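Local coordinates for type II secretion system protein F (Vibrio cholerae, PDB 3C1Q) that probably serves in the inner-membrane complex of the type II secretion system, which exports cholera toxin and other proteins from the periplasm; this chain is the protein's first cytoplasmic domain, at residues P30-L35 / K57-Y62. Residues are numbered along the deposited sequence; the frame is centred on the assembly and turned at random.
Sequences PLEECL and KVTEGY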
loop_
_atom_site.group_PDB
_atom_site.type_symbol
_atom_site.label_atom_id
_atom_site.label_comp_id
_atom_site.label_asym_id
_atom_site.label_seq_id
_atom_site.Cartn_x
_atom_site.Cartn_y
_atom_site.Cartn_z
ATOM N N PRO B 30 -11.716 11.983 -2.355
ATOM C CA PRO B 30 -12.874 11.860 -1.454
ATOM C C PRO B 30 -12.989 10.486 -0.835
ATOM O O PRO B 30 -12.728 9.506 -1.491
ATOM C CB PRO B 30 -14.053 12.147 -2.385
ATOM C CG PRO B 30 -13.481 13.069 -3.369
ATOM C CD PRO B 30 -12.128 12.533 -3.661
ATOM N N LEU B 31 -13.395 10.424 0.428
ATOM C CA LEU B 31 -13.424 9.166 1.167
ATOM C C LEU B 31 -14.209 8.064 0.455
ATOM O O LEU B 31 -13.742 6.933 0.390
ATOM C CB LEU B 31 -13.982 9.387 2.571
ATOM C CG LEU B 31 -14.034 8.147 3.457
ATOM C CD1 LEU B 31 -12.642 7.538 3.609
ATOM C CD2 LEU B 31 -14.675 8.488 4.827
ATOM N N GLU B 32 -15.390 8.385 -0.080
ATOM C CA GLU B 32 -16.195 7.350 -0.746
ATOM C C GLU B 32 -15.444 6.752 -1.934
ATOM O O GLU B 32 -15.555 5.543 -2.197
ATOM C CB GLU B 32 -17.583 7.871 -1.144
ATOM C CG GLU B 32 -17.610 8.914 -2.239
ATOM C CD GLU B 32 -17.730 8.335 -3.653
ATOM O OE1 GLU B 32 -17.622 7.091 -3.839
ATOM O OE2 GLU B 32 -17.940 9.139 -4.592
ATOM N N GLU B 33 -14.695 7.590 -2.647
ATOM C CA GLU B 33 -13.942 7.137 -3.824
ATOM C C GLU B 33 -12.784 6.256 -3.362
ATOM O O GLU B 33 -12.458 5.227 -3.995
ATOM C CB GLU B 33 -13.406 8.329 -4.647
ATOM C CG GLU B 33 -14.448 9.175 -5.404
ATOM C CD GLU B 33 -13.855 10.397 -6.176
ATOM O OE1 GLU B 33 -12.653 10.407 -6.586
ATOM O OE2 GLU B 33 -14.618 11.369 -6.398
ATOM N N CYS B 34 -12.141 6.660 -2.268
ATOM C CA CYS B 34 -11.091 5.836 -1.662
ATOM C C CYS B 34 -11.592 4.442 -1.299
ATOM O O CYS B 34 -10.945 3.430 -1.599
ATOM C CB CYS B 34 -10.515 6.493 -0.411
ATOM S SG CYS B 34 -9.731 8.092 -0.700
ATOM N N LEU B 35 -12.733 4.389 -0.621
ATOM C CA LEU B 35 -13.329 3.104 -0.214
ATOM C C LEU B 35 -13.690 2.226 -1.411
ATOM O O LEU B 35 -13.485 1.017 -1.371
ATOM C CB LEU B 35 -14.542 3.333 0.670
ATOM C CG LEU B 35 -14.253 3.830 2.093
ATOM C CD1 LEU B 35 -15.494 4.445 2.733
ATOM C CD2 LEU B 35 -13.700 2.698 2.979
ATOM N N LYS B 57 -22.639 3.091 3.169
ATOM C CA LYS B 57 -23.068 3.848 4.349
ATOM C C LYS B 57 -22.481 5.259 4.381
ATOM O O LYS B 57 -23.172 6.211 4.734
ATOM C CB LYS B 57 -22.745 3.087 5.636
ATOM C CG LYS B 57 -23.680 1.895 5.858
ATOM C CD LYS B 57 -23.509 1.289 7.226
ATOM C CE LYS B 57 -24.174 2.088 8.318
ATOM N NZ LYS B 57 -24.434 1.283 9.549
ATOM N N VAL B 58 -21.215 5.395 3.994
ATOM C CA VAL B 58 -20.563 6.702 3.964
ATOM C C VAL B 58 -21.265 7.616 2.956
ATOM O O VAL B 58 -21.504 8.785 3.243
ATOM C CB VAL B 58 -19.070 6.565 3.640
ATOM C CG1 VAL B 58 -18.465 7.905 3.208
ATOM C CG2 VAL B 58 -18.340 5.970 4.880
ATOM N N THR B 59 -21.610 7.083 1.788
ATOM C CA THR B 59 -22.325 7.889 0.778
ATOM C C THR B 59 -23.719 8.299 1.276
ATOM O O THR B 59 -24.257 9.320 0.833
ATOM C CB THR B 59 -22.449 7.146 -0.568
ATOM O OG1 THR B 59 -23.399 6.075 -0.448
ATOM C CG2 THR B 59 -21.083 6.601 -1.012
ATOM N N GLU B 60 -24.292 7.517 2.190
ATOM C CA GLU B 60 -25.608 7.824 2.769
ATOM C C GLU B 60 -25.537 8.804 3.952
ATOM O O GLU B 60 -26.579 9.244 4.462
ATOM C CB GLU B 60 -26.311 6.535 3.191
ATOM C CG GLU B 60 -26.711 5.660 2.006
ATOM C CD GLU B 60 -26.910 4.193 2.360
ATOM O OE1 GLU B 60 -26.873 3.831 3.565
ATOM O OE2 GLU B 60 -27.097 3.378 1.425
ATOM N N GLY B 61 -24.318 9.152 4.370
ATOM C CA GLY B 61 -24.090 10.167 5.409
ATOM C C GLY B 61 -23.635 9.653 6.767
ATOM O O GLY B 61 -23.399 10.441 7.701
ATOM N N TYR B 62 -23.476 8.341 6.890
ATOM C CA TYR B 62 -22.863 7.775 8.085
ATOM C C TYR B 62 -21.391 8.116 8.091
ATOM O O TYR B 62 -20.755 8.145 7.039
ATOM C CB TYR B 62 -23.024 6.267 8.100
ATOM C CG TYR B 62 -24.449 5.800 8.251
ATOM C CD1 TYR B 62 -25.033 5.722 9.499
ATOM C CD2 TYR B 62 -25.211 5.411 7.147
ATOM C CE1 TYR B 62 -26.321 5.288 9.648
ATOM C CE2 TYR B 62 -26.497 4.966 7.287
ATOM C CZ TYR B 62 -27.058 4.903 8.545
ATOM O OH TYR B 62 -28.349 4.456 8.685
#
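V58, in the last turn of helix 45-59, faces the first turn of helix 31-40 and divides its two methyls between leucines one helical turn apart. Its CG1, anti to the backbone N (chi1 164°), meets L31 CD2 at 4.2 Å, while CG2 packs more closely on L35 CD1, at 3.9 Å. Each leucine crosses the valine at about a right angle and touches it through a single methyl, and L35, which is buried, marks the inner side.

On the outer side, exposed T59 and partly exposed E32 touch through one short contact, T59 CG2 lying 3.7 Å from E32 CB, where the backbones also come nearest, with 6.3 Å between E32 CA and T59 CA. Both polar ends find partners within helix 45-59: T59 OG1 hydrogen-bonds A56 O, and E32, with CG in the crowded position between N and carbonyl carbon (chi1 68°) and a bend at chi2, brings OE1 into a salt bridge with R55. Beyond T59, G61 takes a positive phi (107°) and closes the helix in a Schellman motif, its N bonding V58 O and Y62 N reaching K57 O at 3.0 Å.

The contact is thus surface packing between the start of one helix and the end of the next, away from the calcium sites; L31 also touches V25 of helix 11-26 and L64 of helix 64-68, and C34 packs on helix 11-26.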